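Local coordinates for DUF3298 domain-containing protein (Pseudomonas aeruginosa, PDB 4E72) that is of unknown function but is probably made with a lipoprotein-type signal and belongs to the DUF3298 family, at residues L131-M136 and G140-F145; K154-A159 and S195-S200. All coordinates share one frame; numbering follows the deposited sequence.

In the fold
Running from the N terminus, the chain first lays down the six-stranded mixed sheet, whose last strand, 129-130, leads straight into contact 1. There 131-136 meets 140-145 across a linker of three residues, a short loop that joins the small helix 133-136 to the start of helix 142-159. Contact 2 opens after contact 1 has closed, toward the other end of the same long helix, and closes a longer loop of 35 residues taking in helix 166-171 and strands 179-181 and 187-190. It joins the later part of that helix to the loop between strands 187-190 and 205-208 of the three-stranded sheet. The two are in series, neither enclosing nor crossing the other, with centres about 23 Å apart.

Contact 1: L131-M136 and G140-F145; sequences LSLQDM and GQEEAF
L133 meets F145 and E142 with the two branches of its isobutyl group. S132 precedes it as the N-cap of the short helix 133-136. The backbone N of S132 donates to D135 OD2 at 3.1 Å, nearly straight at 177° and coming from the anti side, tilted out of the carboxylate plane, while D135 N returns a weak bond to S132 OG at 3.3 Å. The two residues thus form a capping box, and a weak bond from S132 OG to the same D135 OD2 adds to it.

The CA-CB bond of L133 points toward 140-145, and its CG lies anti to the backbone N (chi1 -177°). CD1 lies over one face of the F145 ring, 4.0 Å from the centroid and 20° off the ring normal, a CH-pi contact displaced toward the rim; its closest ring atom is F145 CE2 at 3.8 Å. CD2 instead comes to 3.6 Å from E142 OE2, so one methyl packs on an aromatic face and the other against a carboxylate oxygen. That oxygen is also bound by W146 NE1, which helps fix the carboxylate beside the leucine. E142 runs extended beyond CG, which brings its OE2 alongside L133 CD2.

Q134 adds a polar link through water 1, which donates to Q134 OE1 at 3.0 Å and to E142 OE1 at 2.8 Å. M136, a selenomethionine, touches strand 115-124 of the large sheet at N122; L182, on which it also packs, and K218, to which its backbone is hydrogen-bonded, lie outside that sheet. I216 touches A144 and F145 on the long helix that follows.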
loop_
_atom_site.group_PDB
_atom_site.type_symbol
_atom_site.label_atom_id
_atom_site.label_comp_id
_atom_site.label_asym_id
_atom_site.label_seq_id
_atom_site.Cartn_x
_atom_site.Cartn_y
_atom_site.Cartn_z
ATOM N N LEU A 131 -8.125 5.664 -8.478
ATOM C CA LEU A 131 -7.773 7.081 -8.378
ATOM C C LEU A 131 -6.294 7.270 -8.030
ATOM O O LEU A 131 -5.787 6.687 -7.067
ATOM C CB LEU A 131 -8.630 7.796 -7.329
ATOM C CG LEU A 131 -10.146 7.600 -7.403
ATOM C CD1 LEU A 131 -10.796 8.043 -6.122
ATOM C CD2 LEU A 131 -10.760 8.322 -8.616
ATOM N N SER A 132 -5.604 8.057 -8.850
ATOM C CA SER A 132 -4.222 8.488 -8.640
ATOM C C SER A 132 -4.290 9.755 -7.753
ATOM O O SER A 132 -5.398 10.290 -7.528
ATOM C CB SER A 132 -3.568 8.785 -9.989
ATOM O OG SER A 132 -4.315 9.785 -10.673
ATOM N N LEU A 133 -3.149 10.250 -7.256
ATOM C CA LEU A 133 -3.168 11.479 -6.456
ATOM C C LEU A 133 -3.746 12.617 -7.282
ATOM O O LEU A 133 -4.550 13.396 -6.766
ATOM C CB LEU A 133 -1.780 11.867 -5.893
ATOM C CG LEU A 133 -1.736 13.123 -4.961
ATOM C CD1 LEU A 133 -2.676 12.981 -3.723
ATOM C CD2 LEU A 133 -0.313 13.435 -4.533
ATOM N N GLN A 134 -3.391 12.660 -8.578
ATOM C CA GLN A 134 -3.855 13.664 -9.538
ATOM C C GLN A 134 -5.397 13.660 -9.632
ATOM O O GLN A 134 -6.014 14.726 -9.587
ATOM C CB GLN A 134 -3.202 13.430 -10.929
ATOM C CG GLN A 134 -3.577 14.470 -12.004
ATOM C CD GLN A 134 -2.972 15.834 -11.732
ATOM O OE1 GLN A 134 -1.794 16.094 -12.018
ATOM N NE2 GLN A 134 -3.764 16.733 -11.153
ATOM N N ASP A 135 -6.012 12.470 -9.714
ATOM C CA ASP A 135 -7.473 12.316 -9.779
ATOM C C ASP A 135 -8.174 12.731 -8.473
ATOM O O ASP A 135 -9.357 13.016 -8.515
ATOM C CB ASP A 135 -7.852 10.860 -10.091
ATOM C CG ASP A 135 -7.332 10.323 -11.407
ATOM O OD1 ASP A 135 -7.333 11.090 -12.405
ATOM O OD2 ASP A 135 -6.944 9.121 -11.452
HETATM N N MSE A 136 -7.475 12.769 -7.332
HETATM C CA MSE A 136 -8.115 13.138 -6.064
HETATM C C MSE A 136 -8.088 14.640 -5.782
HETATM O O MSE A 136 -8.811 15.103 -4.894
HETATM C CB MSE A 136 -7.458 12.425 -4.877
HETATM C CG MSE A 136 -7.485 10.902 -4.940
HETATM SE SE MSE A 136 -6.231 10.261 -3.582
HETATM C CE MSE A 136 -5.897 8.441 -4.235
ATOM N N GLY A 140 -4.206 22.026 -9.947
ATOM C CA GLY A 140 -3.167 22.939 -9.485
ATOM C C GLY A 140 -2.869 22.892 -7.991
ATOM O O GLY A 140 -2.031 23.663 -7.525
ATOM N N GLN A 141 -3.497 21.978 -7.219
ATOM C CA GLN A 141 -3.301 21.987 -5.754
ATOM C C GLN A 141 -2.341 20.938 -5.171
ATOM O O GLN A 141 -2.317 20.794 -3.945
ATOM C CB GLN A 141 -4.652 21.903 -5.010
ATOM C CG GLN A 141 -5.684 22.987 -5.421
ATOM C CD GLN A 141 -5.126 24.399 -5.463
ATOM O OE1 GLN A 141 -4.963 24.999 -6.531
ATOM N NE2 GLN A 141 -4.810 24.954 -4.308
ATOM N N GLU A 142 -1.510 20.269 -5.992
ATOM C CA GLU A 142 -0.565 19.275 -5.460
ATOM C C GLU A 142 0.388 19.916 -4.436
ATOM O O GLU A 142 0.553 19.363 -3.361
ATOM C CB GLU A 142 0.210 18.563 -6.567
ATOM C CG GLU A 142 0.998 17.378 -6.015
ATOM C CD GLU A 142 1.530 16.309 -6.952
ATOM O OE1 GLU A 142 1.378 16.446 -8.186
ATOM O OE2 GLU A 142 2.080 15.311 -6.434
ATOM N N GLU A 143 0.959 21.088 -4.748
ATOM C CA GLU A 143 1.842 21.859 -3.864
ATOM C C GLU A 143 1.150 22.110 -2.510
ATOM O O GLU A 143 1.721 21.755 -1.475
ATOM C CB GLU A 143 2.226 23.193 -4.523
ATOM N N ALA A 144 -0.120 22.615 -2.528
ATOM C CA ALA A 144 -0.916 22.845 -1.312
ATOM C C ALA A 144 -1.147 21.530 -0.520
ATOM O O ALA A 144 -1.135 21.553 0.709
ATOM C CB ALA A 144 -2.251 23.483 -1.667
ATOM N N PHE A 145 -1.328 20.390 -1.219
ATOM C CA PHE A 145 -1.493 19.082 -0.563
ATOM C C PHE A 145 -0.232 18.684 0.235
ATOM O O PHE A 145 -0.339 18.276 1.398
ATOM C CB PHE A 145 -1.828 17.988 -1.586
ATOM C CG PHE A 145 -1.952 16.594 -1.005
ATOM C CD1 PHE A 145 -3.128 16.183 -0.385
ATOM C CD2 PHE A 145 -0.901 15.680 -1.112
ATOM C CE1 PHE A 145 -3.258 14.891 0.110
ATOM C CE2 PHE A 145 -1.025 14.396 -0.602
ATOM C CZ PHE A 145 -2.200 14.013 0.023
HETATM O O HOH W 1 -0.352 17.766 -9.916
#

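Contact 2: K154-A159 and S195-S200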
loop_
_atom_site.group_PDB
_atom_site.type_symbol
_atom_site.label_atom_id
_atom_site.label_comp_id
_atom_site.label_asym_id
_atom_site.label_seq_id
_atom_site.Cartn_x
_atom_site.Cartn_y
_atom_site.Cartn_z
ATOM N N LYS A 154 4.725 17.042 11.152
ATOM C CA LYS A 154 5.015 17.731 12.413
ATOM C C LYS A 154 4.168 17.140 13.546
ATOM O O LYS A 154 4.710 16.872 14.622
ATOM C CB LYS A 154 4.807 19.249 12.286
ATOM C CG LYS A 154 5.705 19.886 11.231
ATOM C CD LYS A 154 6.817 20.734 11.818
ATOM C CE LYS A 154 7.374 21.710 10.798
ATOM N NZ LYS A 154 6.367 22.731 10.387
ATOM N N ALA A 155 2.881 16.832 13.263
ATOM C CA ALA A 155 1.993 16.193 14.231
ATOM C C ALA A 155 2.495 14.787 14.569
ATOM O O ALA A 155 2.475 14.421 15.733
ATOM C CB ALA A 155 0.571 16.141 13.698
ATOM N N TRP A 156 2.979 14.024 13.565
ATOM C CA TRP A 156 3.535 12.674 13.712
ATOM C C TRP A 156 4.819 12.704 14.558
ATOM O O TRP A 156 5.018 11.810 15.382
ATOM C CB TRP A 156 3.807 12.035 12.341
ATOM C CG TRP A 156 4.430 10.674 12.414
ATOM C CD1 TRP A 156 3.785 9.484 12.561
ATOM C CD2 TRP A 156 5.835 10.365 12.352
ATOM N NE1 TRP A 156 4.698 8.456 12.630
ATOM C CE2 TRP A 156 5.963 8.969 12.517
ATOM C CE3 TRP A 156 6.998 11.138 12.187
ATOM C CZ2 TRP A 156 7.207 8.325 12.518
ATOM C CZ3 TRP A 156 8.234 10.500 12.203
ATOM C CH2 TRP A 156 8.328 9.110 12.350
ATOM N N LEU A 157 5.690 13.719 14.347
ATOM C CA LEU A 157 6.918 13.895 15.139
ATOM C C LEU A 157 6.581 14.110 16.630
ATOM O O LEU A 157 7.199 13.480 17.495
ATOM C CB LEU A 157 7.763 15.083 14.627
ATOM C CG LEU A 157 8.485 14.909 13.288
ATOM C CD1 LEU A 157 8.930 16.275 12.739
ATOM C CD2 LEU A 157 9.664 13.915 13.400
ATOM N N LEU A 158 5.610 15.029 16.908
ATOM C CA LEU A 158 5.113 15.385 18.242
ATOM C C LEU A 158 4.506 14.160 18.925
ATOM O O LEU A 158 4.787 13.926 20.094
ATOM C CB LEU A 158 4.086 16.556 18.176
ATOM C CG LEU A 158 3.594 17.118 19.535
ATOM C CD1 LEU A 158 4.729 17.697 20.346
ATOM C CD2 LEU A 158 2.561 18.195 19.349
ATOM N N ALA A 159 3.728 13.348 18.182
ATOM C CA ALA A 159 3.111 12.125 18.710
ATOM C C ALA A 159 4.174 11.082 19.110
ATOM O O ALA A 159 3.952 10.288 20.028
ATOM C CB ALA A 159 2.163 11.536 17.669
ATOM N N SER A 195 12.310 5.591 4.832
ATOM C CA SER A 195 12.183 6.781 3.981
ATOM C C SER A 195 12.159 8.051 4.829
ATOM O O SER A 195 12.842 9.004 4.475
ATOM C CB SER A 195 10.947 6.709 3.091
ATOM O OG SER A 195 9.779 6.530 3.862
ATOM N N ILE A 196 11.358 8.073 5.933
ATOM C CA ILE A 196 11.247 9.198 6.867
ATOM C C ILE A 196 11.561 8.745 8.311
ATOM O O ILE A 196 11.426 9.541 9.257
ATOM C CB ILE A 196 9.872 9.946 6.785
ATOM C CG1 ILE A 196 8.654 8.997 7.062
ATOM C CG2 ILE A 196 9.752 10.756 5.471
ATOM C CD1 ILE A 196 7.391 9.688 7.587
ATOM N N ALA A 197 11.991 7.478 8.486
ATOM C CA ALA A 197 12.317 6.931 9.813
ATOM C C ALA A 197 13.101 5.647 9.685
ATOM O O ALA A 197 12.944 4.981 8.674
ATOM C CB ALA A 197 11.030 6.668 10.600
ATOM N N PRO A 198 13.822 5.183 10.732
ATOM C CA PRO A 198 14.486 3.860 10.635
ATOM C C PRO A 198 13.453 2.735 10.595
ATOM O O PRO A 198 12.276 2.971 10.898
ATOM C CB PRO A 198 15.336 3.775 11.924
ATOM C CG PRO A 198 15.370 5.150 12.486
ATOM C CD PRO A 198 14.100 5.836 12.031
ATOM N N TYR A 199 13.887 1.514 10.255
ATOM C CA TYR A 199 13.043 0.302 10.181
ATOM C C TYR A 199 12.274 0.021 11.474
ATOM O O TYR A 199 11.172 -0.501 11.397
ATOM C CB TYR A 199 13.900 -0.921 9.839
ATOM C CG TYR A 199 13.938 -1.259 8.367
ATOM C CD1 TYR A 199 14.763 -0.560 7.492
ATOM C CD2 TYR A 199 13.202 -2.325 7.859
ATOM C CE1 TYR A 199 14.782 -0.851 6.127
ATOM C CE2 TYR A 199 13.246 -2.655 6.500
ATOM C CZ TYR A 199 14.025 -1.904 5.633
ATOM O OH TYR A 199 14.075 -2.214 4.292
ATOM N N SER A 200 12.834 0.368 12.653
ATOM C CA SER A 200 12.149 0.196 13.945
ATOM C C SER A 200 10.767 0.903 13.983
ATOM O O SER A 200 9.865 0.419 14.668
ATOM C CB SER A 200 13.013 0.716 15.084
ATOM O OG SER A 200 13.301 2.092 14.903
#
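Segment 154-159 is regular helix, with L158 N bonded to K154 O and A159 N to A155 O, whereas 195-200 runs as an irregular loop, nearly extended at A197 (phi -165°, psi 161°), before a 3-10 turn begins at Y199. W156 is the helix residue that meets the loop. A chi1 of 178° sets its indole opposite the backbone N, which carries the ring out from the helix, and the far corner of the six-membered ring does the touching. CH2 stands 4.0 Å from A197 CB, an apolar contact in which the methyl approaches the ring obliquely. The same ring atom lies 4.4 Å from I196 O, a looser contact with the peptide just before the alanine.

The join is plain packing within the DUF3298 region: the later part of helix 142-159 meets, through W156, the connection between strands 187-190 and 205-208 of the three-stranded antiparallel sheet. L206, on the last of these strands, touches both W156 and I196, and P204 also packs on the indole. The CA-CB bond of I196 points toward 154-159, but I196 CD1 comes no nearer than 4.8 Å to W156 CZ3, still shielded in part by the tryptophan. Beyond A197, F168 of helix 166-171 packs on both A197 and P198, while S195 OG is hydrogen-bonded to D192 O.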